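PDB 6KRW: protein-tyrosine-phosphatase PTP1, which dephosphorylates phosphotyrosine in proteins, including the MAP kinase MPK6, and with MKP1 represses salicylic acid and camalexin biosynthesis. Local coordinates for residues S51-N56 and P70-R75; V90-I95 and Q105-Q110; T173-M178 and V216-K221. One frame throughout, in Å; residues are numbered along the deposited sequence.

The three contacts, in series along the chain, show how one tyrosine phosphatase domain is assembled from local and sheet-borne pieces. Interactions 1 and 2 are neighbours, their centres about 12 Å apart: Pro-70 packs against Ser-93, and Asn-74 ND2 probably hydrogen-bonds to Leu-94 O, so the loop 70-75 joins helix 52-55 to strand 92-95, one of the two outermost strands of the mixed sheet. Interaction 3, where helix 214-223 meets the connection between strands 163-172 and 178-186 of that sheet, lies across the chain's centre from interaction 1, about 33 Å from it and 22 Å from interaction 2 between centres. Interaction 2 lies within the sheet; the others pack on its periphery.

Interaction 1. Residues S51-N56 and P70-R75; sequences STVAMN and PFDKNR
At the start of the short, weakly bonded helix near 52-55, Asp-72 turns its carboxylate onto the amides of Thr-52 and Val-53, a clear instance of a loop acid holding the start of a helix. The two oxygens divide the work. Asp-72 OD1 uses its syn lone pair for Val-53 N, 3.0 Å away, in an almost straight bond (172° at the hydrogen). Asp-72 OD2 is gripped twice, by Thr-52 N at 2.9 Å and by the hydroxyl Thr-52 OG1 at 2.7 Å, which come from opposite faces of the carboxylate plane and so restrain its rotation. Thr-52 OG1 sits between its backbone N and carbonyl carbon (chi1 65°), which turns it to the acid. A water accepts from Ala-54 N and donates to both Pro-70 O and Asp-72 OD1, linking a third amide to the same side chain. An alanine in place of Asp-72 would probably leave the Thr-52 and Val-53 amides and the Thr-52 hydroxyl without their acceptor, and the helix start less firmly tied to the loop. Val-53 crosses Arg-75 at about a right angle, its CG1 over the centre of one guanidinium face, 3.7 Å from Arg-75 CZ, while Arg-75 NH2 bonds to Lys-87 O. Asp-72 and Arg-75 together belong to the Asp-x-x-Arg sequence characteristic of classical tyrosine phosphatase domains.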
loop_
_atom_site.group_PDB
_atom_site.type_symbol
_atom_site.label_atom_id
_atom_site.label_comp_id
_atom_site.label_asym_id
_atom_site.label_seq_id
_atom_site.Cartn_x
_atom_site.Cartn_y
_atom_site.Cartn_z
ATOM N N SER A 51 17.622 8.372 -7.201
ATOM C CA SER A 51 17.150 8.410 -5.796
ATOM C C SER A 51 18.207 9.099 -4.946
ATOM O O SER A 51 18.603 8.607 -3.909
ATOM C CB SER A 51 16.800 7.008 -5.308
ATOM O OG SER A 51 15.907 6.365 -6.163
ATOM N N THR A 52 18.677 10.258 -5.388
ATOM C CA THR A 52 19.813 10.939 -4.733
ATOM C C THR A 52 19.475 11.340 -3.296
ATOM O O THR A 52 20.373 11.305 -2.445
ATOM C CB THR A 52 20.266 12.154 -5.550
ATOM O OG1 THR A 52 19.251 13.148 -5.596
ATOM C CG2 THR A 52 20.600 11.755 -6.968
ATOM N N VAL A 53 18.250 11.772 -3.031
ATOM C CA VAL A 53 17.951 12.275 -1.667
ATOM C C VAL A 53 17.979 11.084 -0.688
ATOM O O VAL A 53 18.557 11.224 0.387
ATOM C CB VAL A 53 16.619 13.043 -1.624
ATOM C CG1 VAL A 53 16.313 13.496 -0.211
ATOM C CG2 VAL A 53 16.694 14.230 -2.565
ATOM N N ALA A 54 17.387 9.968 -1.088
ATOM C CA ALA A 54 17.352 8.748 -0.251
ATOM C C ALA A 54 18.768 8.254 0.033
ATOM O O ALA A 54 18.962 7.630 1.122
ATOM C CB ALA A 54 16.551 7.663 -0.932
ATOM N N MET A 55 19.678 8.416 -0.931
ATOM C CA MET A 55 21.055 7.852 -0.844
ATOM C C MET A 55 21.993 8.856 -0.152
ATOM O O MET A 55 23.135 8.495 0.081
ATOM C CB MET A 55 21.605 7.457 -2.224
ATOM C CG MET A 55 20.835 6.336 -2.920
ATOM S SD MET A 55 20.690 4.854 -1.935
ATOM C CE MET A 55 19.645 3.844 -2.970
ATOM N N ASN A 56 21.498 10.048 0.203
ATOM C CA ASN A 56 22.279 11.092 0.915
ATOM C C ASN A 56 22.816 10.532 2.226
ATOM O O ASN A 56 22.042 9.840 2.913
ATOM C CB ASN A 56 21.395 12.274 1.318
ATOM C CG ASN A 56 21.752 13.541 0.600
ATOM O OD1 ASN A 56 22.885 13.688 0.164
ATOM N ND2 ASN A 56 20.796 14.450 0.495
ATOM N N PRO A 70 12.750 5.521 -2.277
ATOM C CA PRO A 70 11.919 6.198 -3.267
ATOM C C PRO A 70 12.778 6.976 -4.279
ATOM O O PRO A 70 13.812 7.509 -3.926
ATOM C CB PRO A 70 11.075 7.168 -2.440
ATOM C CG PRO A 70 12.029 7.558 -1.314
ATOM C CD PRO A 70 12.777 6.256 -0.999
ATOM N N PHE A 71 12.254 7.013 -5.489
ATOM C CA PHE A 71 12.818 7.903 -6.535
ATOM C C PHE A 71 12.628 9.352 -6.140
ATOM O O PHE A 71 11.589 9.749 -5.568
ATOM C CB PHE A 71 12.106 7.611 -7.850
ATOM C CG PHE A 71 12.187 6.190 -8.313
ATOM C CD1 PHE A 71 13.404 5.517 -8.367
ATOM C CD2 PHE A 71 11.063 5.516 -8.755
ATOM C CE1 PHE A 71 13.470 4.205 -8.810
ATOM C CE2 PHE A 71 11.118 4.201 -9.187
ATOM C CZ PHE A 71 12.321 3.548 -9.213
ATOM N N ASP A 72 13.584 10.195 -6.513
ATOM C CA ASP A 72 13.434 11.649 -6.303
ATOM C C ASP A 72 12.153 12.167 -6.951
ATOM O O ASP A 72 11.520 13.076 -6.374
ATOM C CB ASP A 72 14.635 12.399 -6.873
ATOM C CG ASP A 72 15.948 12.121 -6.176
ATOM O OD1 ASP A 72 15.940 11.840 -4.967
ATOM O OD2 ASP A 72 17.016 12.226 -6.812
ATOM N N LYS A 73 11.775 11.620 -8.117
ATOM C CA LYS A 73 10.696 12.244 -8.917
ATOM C C LYS A 73 9.343 12.177 -8.195
ATOM O O LYS A 73 8.506 13.012 -8.459
ATOM C CB LYS A 73 10.592 11.588 -10.288
ATOM C CG LYS A 73 10.149 10.145 -10.289
ATOM C CD LYS A 73 10.023 9.525 -11.678
ATOM C CE LYS A 73 9.539 8.081 -11.605
ATOM N NZ LYS A 73 8.207 7.992 -10.959
ATOM N N ASN A 74 9.150 11.183 -7.302
ATOM C CA ASN A 74 7.796 11.006 -6.706
ATOM C C ASN A 74 7.900 10.681 -5.226
ATOM O O ASN A 74 6.871 10.200 -4.708
ATOM C CB ASN A 74 6.975 9.968 -7.453
ATOM C CG ASN A 74 7.509 8.562 -7.234
ATOM O OD1 ASN A 74 8.728 8.373 -7.152
ATOM N ND2 ASN A 74 6.602 7.576 -7.164
ATOM N N ARG A 75 8.989 10.955 -4.564
ATOM C CA ARG A 75 9.089 10.720 -3.113
ATOM C C ARG A 75 8.142 11.684 -2.420
ATOM O O ARG A 75 7.866 12.804 -2.899
ATOM C CB ARG A 75 10.510 10.886 -2.606
ATOM C CG ARG A 75 11.078 12.293 -2.686
ATOM C CD ARG A 75 12.536 12.337 -2.298
ATOM N NE ARG A 75 12.998 13.718 -2.276
ATOM C CZ ARG A 75 12.964 14.537 -1.259
ATOM N NH1 ARG A 75 12.511 14.128 -0.064
ATOM N NH2 ARG A 75 13.367 15.790 -1.424
HETATM O O HOH W 1 15.236 9.852 -3.079
#

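Interaction 2. Residues V90-I95 and Q105-Q110; sequences VNASLI and QFIATQ
Ile-95 and Ala-108 meet on the close-packed part of this strand pair, with Ile-95 CG1 3.8 Å from Ala-108 CB, while Ile-95 CB comes against Phe-106 CB. On the other face Ala-92 CB touches Ile-107 CG2 at 3.8 Å, and Met-123 of helix 117-126 packs against both. Ser-93 pairs with Ala-108 and Ile-95 with Phe-106 through reciprocal backbone hydrogen bonds; Ile-95 N to Phe-106 O measures 2.8 Å. The two strands form an antiparallel hairpin at the margin of the tyrosine phosphatase sheet, 92-95 being one of the outermost strands and 106-109 running next to 233-236, which leads into the catalytic Cys-237. At the inverse gamma turn centred on Asn-91, Thr-109 OG1, anti to its own backbone N (chi1 -173°), donates to Asn-91 O from 27° out of the carbonyl plane, at a short 2.5 Å best read with caution. There the amides of Asn-91 and Gln-110 are stacked, their planes 25° apart, each bonded elsewhere: Asn-91 ND2 to Val-68 O, Gln-110 OE1 to Arg-64 N. Looser and partly solvent-exposed are the side chains of Leu-94 and Gln-105, Leu-94 CD1 lying 3.6 Å from Gln-105 OE1, although the backbone beside them stays firmly paired.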
loop_
_atom_site.group_PDB
_atom_site.type_symbol
_atom_site.label_atom_id
_atom_site.label_comp_id
_atom_site.label_asym_id
_atom_site.label_seq_id
_atom_site.Cartn_x
_atom_site.Cartn_y
_atom_site.Cartn_z
ATOM N N VAL A 90 11.456 11.213 3.671
ATOM C CA VAL A 90 10.855 9.997 4.257
ATOM C C VAL A 90 10.872 8.916 3.184
ATOM O O VAL A 90 10.727 9.223 1.979
ATOM C CB VAL A 90 9.464 10.308 4.812
ATOM C CG1 VAL A 90 8.541 10.911 3.807
ATOM C CG2 VAL A 90 8.821 9.065 5.423
ATOM N N ASN A 91 11.079 7.667 3.573
ATOM C CA ASN A 91 11.096 6.538 2.623
ATOM C C ASN A 91 9.658 6.231 2.238
ATOM O O ASN A 91 9.017 5.369 2.867
ATOM C CB ASN A 91 11.889 5.368 3.161
ATOM C CG ASN A 91 12.148 4.334 2.096
ATOM O OD1 ASN A 91 11.266 4.017 1.293
ATOM N ND2 ASN A 91 13.355 3.781 2.103
ATOM N N ALA A 92 9.131 6.937 1.249
ATOM C CA ALA A 92 7.704 6.868 0.907
ATOM C C ALA A 92 7.542 7.366 -0.521
ATOM O O ALA A 92 8.228 8.373 -0.882
ATOM C CB ALA A 92 6.872 7.704 1.846
ATOM N N SER A 93 6.715 6.691 -1.284
ATOM C CA SER A 93 6.517 6.947 -2.728
ATOM C C SER A 93 5.051 7.170 -3.032
ATOM O O SER A 93 4.189 6.421 -2.532
ATOM C CB SER A 93 6.985 5.744 -3.505
ATOM O OG SER A 93 8.329 5.441 -3.246
ATOM N N LEU A 94 4.707 8.162 -3.835
ATOM C CA LEU A 94 3.365 8.322 -4.396
ATOM C C LEU A 94 3.102 7.322 -5.499
ATOM O O LEU A 94 3.836 7.301 -6.511
ATOM C CB LEU A 94 3.160 9.722 -4.945
ATOM C CG LEU A 94 1.744 10.004 -5.417
ATOM C CD1 LEU A 94 0.763 9.964 -4.256
ATOM C CD2 LEU A 94 1.686 11.327 -6.143
ATOM N N ILE A 95 2.089 6.481 -5.322
ATOM C CA ILE A 95 1.636 5.520 -6.333
ATOM C C ILE A 95 0.331 6.030 -6.868
ATOM O O ILE A 95 -0.669 6.074 -6.145
ATOM C CB ILE A 95 1.511 4.093 -5.765
ATOM C CG1 ILE A 95 2.723 3.683 -4.944
ATOM C CG2 ILE A 95 1.199 3.111 -6.873
ATOM C CD1 ILE A 95 4.022 3.666 -5.706
ATOM N N GLN A 105 -5.276 6.948 -4.761
ATOM C CA GLN A 105 -3.815 7.026 -4.830
ATOM C C GLN A 105 -3.268 6.458 -3.524
ATOM O O GLN A 105 -3.997 6.481 -2.474
ATOM C CB GLN A 105 -3.364 8.454 -5.115
ATOM C CG GLN A 105 -3.590 9.440 -4.007
ATOM C CD GLN A 105 -3.297 10.864 -4.414
ATOM O OE1 GLN A 105 -2.485 11.124 -5.332
ATOM N NE2 GLN A 105 -3.926 11.799 -3.707
ATOM N N PHE A 106 -2.068 5.945 -3.585
ATOM C CA PHE A 106 -1.403 5.335 -2.420
ATOM C C PHE A 106 -0.109 6.038 -2.096
ATOM O O PHE A 106 0.576 6.584 -2.974
ATOM C CB PHE A 106 -1.112 3.855 -2.629
ATOM C CG PHE A 106 -2.234 3.087 -3.256
ATOM C CD1 PHE A 106 -2.331 2.944 -4.626
ATOM C CD2 PHE A 106 -3.199 2.468 -2.468
ATOM C CE1 PHE A 106 -3.359 2.240 -5.217
ATOM C CE2 PHE A 106 -4.219 1.736 -3.052
ATOM C CZ PHE A 106 -4.310 1.616 -4.423
ATOM N N ILE A 107 0.280 5.976 -0.848
ATOM C CA ILE A 107 1.663 6.170 -0.393
ATOM C C ILE A 107 2.236 4.824 -0.009
ATOM O O ILE A 107 1.772 4.237 1.004
ATOM C CB ILE A 107 1.795 7.227 0.694
ATOM C CG1 ILE A 107 1.429 8.607 0.149
ATOM C CG2 ILE A 107 3.188 7.218 1.274
ATOM C CD1 ILE A 107 1.355 9.670 1.220
ATOM N N ALA A 108 3.148 4.304 -0.804
ATOM C CA ALA A 108 3.855 3.047 -0.502
ATOM C C ALA A 108 5.064 3.397 0.323
ATOM O O ALA A 108 5.880 4.226 -0.118
ATOM C CB ALA A 108 4.211 2.303 -1.755
ATOM N N THR A 109 5.173 2.836 1.530
ATOM C CA THR A 109 6.255 3.244 2.436
ATOM C C THR A 109 6.775 2.025 3.204
ATOM O O THR A 109 6.115 0.984 3.199
ATOM C CB THR A 109 5.767 4.389 3.332
ATOM O OG1 THR A 109 6.854 4.892 4.088
ATOM C CG2 THR A 109 4.665 3.953 4.273
ATOM N N GLN A 110 7.943 2.135 3.791
ATOM C CA GLN A 110 8.539 1.057 4.607
ATOM C C GLN A 110 7.861 1.032 5.977
ATOM O O GLN A 110 7.211 1.993 6.358
ATOM C CB GLN A 110 10.034 1.298 4.775
ATOM C CG GLN A 110 10.331 2.501 5.636
ATOM C CD GLN A 110 11.793 2.842 5.720
ATOM O OE1 GLN A 110 12.625 2.275 5.008
ATOM N NE2 GLN A 110 12.107 3.725 6.653
#

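Interaction 3. Residues T173-M178 and V216-K221; sequences TDTSLM and VREILK
Glu-218 and Ile-219 of helix 214-223 receive the type I beta turn from Thr-173 to Ser-176, and Leu-177 just after it, in the connection between the antiparallel strands 163-172 and 178-186. The contact illustrates how, in the tyrosine phosphatase fold, the helix that follows the Trp-Pro-Asp loop is fastened to the turn of a sheet hairpin. Val-216 comes first along the helix and points away from the turn, packing on Trp-204 of that loop and on Tyr-247 of helix 242-259. Arg-217 makes salt bridges to Asp-301 and Glu-298.

Glu-218 carries the polar half of the contact. Its CG is anti to the backbone N (chi1 -175°) and the chain stays extended beyond it, reaching the turn. Glu-218 OE1 accepts from Thr-175 OG1 in a very short bond of 2.5 Å, a length to be treated as doubtful. That hydroxyl has a donor behind it: Thr-173 OG1 donates to Thr-175 OG1 at 3.0 Å and itself accepts from Leu-177 N at 2.9 Å. A directional chain of bonds therefore runs from Leu-177 N through the two threonine hydroxyls to the acid. Glu-218 and Thr-173 meet tip to tip, with the methyl CG2 of Thr-173 close to Glu-218 OE2. The same OE2 forms a salt bridge with Arg-222, one helical turn further on, and this second partner is likely to steady the carboxylate's charge.

Ile-219 supplies the apolar half. The side chain of Leu-177 slides past that of Glu-218 in the opposite direction and crosses the isoleucine obliquely, bringing Leu-177 CD2 to 3.7 Å from Ile-219 CG1.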
loop_
_atom_site.group_PDB
_atom_site.type_symbol
_atom_site.label_atom_id
_atom_site.label_comp_id
_atom_site.label_asym_id
_atom_site.label_seq_id
_atom_site.Cartn_x
_atom_site.Cartn_y
_atom_site.Cartn_z
ATOM N N THR A 173 -11.828 -8.714 13.030
ATOM C CA THR A 173 -12.775 -9.330 12.084
ATOM C C THR A 173 -12.599 -10.845 12.131
ATOM O O THR A 173 -11.579 -11.306 12.663
ATOM C CB THR A 173 -12.462 -8.838 10.667
ATOM O OG1 THR A 173 -11.201 -9.408 10.301
ATOM C CG2 THR A 173 -12.446 -7.331 10.580
ATOM N N ASP A 174 -13.512 -11.574 11.496
ATOM C CA ASP A 174 -13.459 -13.056 11.358
ATOM C C ASP A 174 -12.253 -13.489 10.504
ATOM O O ASP A 174 -11.816 -14.633 10.635
ATOM C CB ASP A 174 -14.742 -13.596 10.718
ATOM C CG ASP A 174 -16.010 -13.335 11.520
ATOM O OD1 ASP A 174 -15.924 -13.274 12.756
ATOM O OD2 ASP A 174 -17.077 -13.212 10.897
ATOM N N THR A 175 -11.738 -12.612 9.640
ATOM C CA THR A 175 -10.662 -12.924 8.662
ATOM C C THR A 175 -9.265 -12.535 9.172
ATOM O O THR A 175 -8.349 -12.547 8.351
ATOM C CB THR A 175 -10.978 -12.217 7.339
ATOM O OG1 THR A 175 -11.200 -10.834 7.614
ATOM C CG2 THR A 175 -12.218 -12.772 6.680
ATOM N N SER A 176 -9.121 -12.217 10.466
ATOM C CA SER A 176 -7.866 -11.889 11.201
ATOM C C SER A 176 -7.446 -10.433 11.014
ATOM O O SER A 176 -6.370 -10.117 11.500
ATOM C CB SER A 176 -6.688 -12.819 10.962
ATOM O OG SER A 176 -7.099 -14.173 10.875
ATOM N N LEU A 177 -8.272 -9.566 10.436
ATOM C CA LEU A 177 -7.859 -8.142 10.386
ATOM C C LEU A 177 -7.993 -7.530 11.780
ATOM O O LEU A 177 -8.900 -7.901 12.481
ATOM C CB LEU A 177 -8.750 -7.410 9.392
ATOM C CG LEU A 177 -8.668 -7.908 7.957
ATOM C CD1 LEU A 177 -9.598 -7.067 7.090
ATOM C CD2 LEU A 177 -7.231 -7.839 7.415
ATOM N N MET A 178 -7.124 -6.572 12.088
ATOM C CA MET A 178 -7.183 -5.720 13.302
ATOM C C MET A 178 -7.470 -4.295 12.869
ATOM O O MET A 178 -6.682 -3.766 12.023
ATOM C CB MET A 178 -5.888 -5.795 14.096
ATOM C CG MET A 178 -5.779 -7.028 14.945
ATOM S SD MET A 178 -4.146 -7.193 15.666
ATOM C CE MET A 178 -3.205 -7.734 14.235
ATOM N N VAL A 216 -7.352 -10.410 2.415
ATOM C CA VAL A 216 -6.890 -9.266 1.576
ATOM C C VAL A 216 -8.083 -8.630 0.857
ATOM O O VAL A 216 -8.181 -7.382 0.811
ATOM C CB VAL A 216 -5.802 -9.750 0.617
ATOM C CG1 VAL A 216 -5.492 -8.648 -0.383
ATOM C CG2 VAL A 216 -4.542 -10.105 1.359
ATOM N N ARG A 217 -9.011 -9.432 0.355
ATOM C CA ARG A 217 -10.208 -8.861 -0.304
ATOM C C ARG A 217 -11.095 -8.139 0.714
ATOM O O ARG A 217 -11.742 -7.161 0.328
ATOM C CB ARG A 217 -10.934 -9.944 -1.101
ATOM C CG ARG A 217 -10.174 -10.335 -2.356
ATOM C CD ARG A 217 -10.922 -11.302 -3.243
ATOM N NE ARG A 217 -11.351 -12.496 -2.547
ATOM C CZ ARG A 217 -12.593 -12.765 -2.173
ATOM N NH1 ARG A 217 -13.570 -11.902 -2.400
ATOM N NH2 ARG A 217 -12.854 -13.911 -1.577
ATOM N N GLU A 218 -11.143 -8.584 1.972
ATOM C CA GLU A 218 -11.932 -7.824 2.963
ATOM C C GLU A 218 -11.343 -6.418 3.146
ATOM O O GLU A 218 -12.117 -5.469 3.326
ATOM C CB GLU A 218 -12.005 -8.598 4.275
ATOM C CG GLU A 218 -12.902 -7.899 5.269
ATOM C CD GLU A 218 -13.143 -8.645 6.569
ATOM O OE1 GLU A 218 -13.237 -9.876 6.543
ATOM O OE2 GLU A 218 -13.072 -7.976 7.568
ATOM N N ILE A 219 -10.020 -6.279 3.112
ATOM C CA ILE A 219 -9.423 -4.913 3.200
ATOM C C ILE A 219 -9.991 -4.065 2.057
ATOM O O ILE A 219 -10.474 -2.961 2.304
ATOM C CB ILE A 219 -7.894 -4.973 3.137
ATOM C CG1 ILE A 219 -7.292 -5.815 4.260
ATOM C CG2 ILE A 219 -7.306 -3.559 3.088
ATOM C CD1 ILE A 219 -5.807 -6.045 4.142
ATOM N N LEU A 220 -9.982 -4.597 0.838
ATOM C CA LEU A 220 -10.501 -3.811 -0.307
ATOM C C LEU A 220 -11.988 -3.515 -0.118
ATOM O O LEU A 220 -12.426 -2.376 -0.371
ATOM C CB LEU A 220 -10.242 -4.588 -1.603
ATOM C CG LEU A 220 -10.882 -4.000 -2.858
ATOM C CD1 LEU A 220 -10.398 -2.565 -3.085
ATOM C CD2 LEU A 220 -10.565 -4.865 -4.073
ATOM N N LYS A 221 -12.753 -4.500 0.361
ATOM C CA LYS A 221 -14.205 -4.289 0.550
ATOM C C LYS A 221 -14.452 -3.170 1.568
ATOM O O LYS A 221 -15.377 -2.349 1.338
ATOM C CB LYS A 221 -14.854 -5.586 1.000
ATOM C CG LYS A 221 -14.892 -6.665 -0.066
ATOM C CD LYS A 221 -15.470 -7.972 0.451
ATOM C CE LYS A 221 -15.343 -9.106 -0.550
ATOM N NZ LYS A 221 -16.137 -8.859 -1.778
#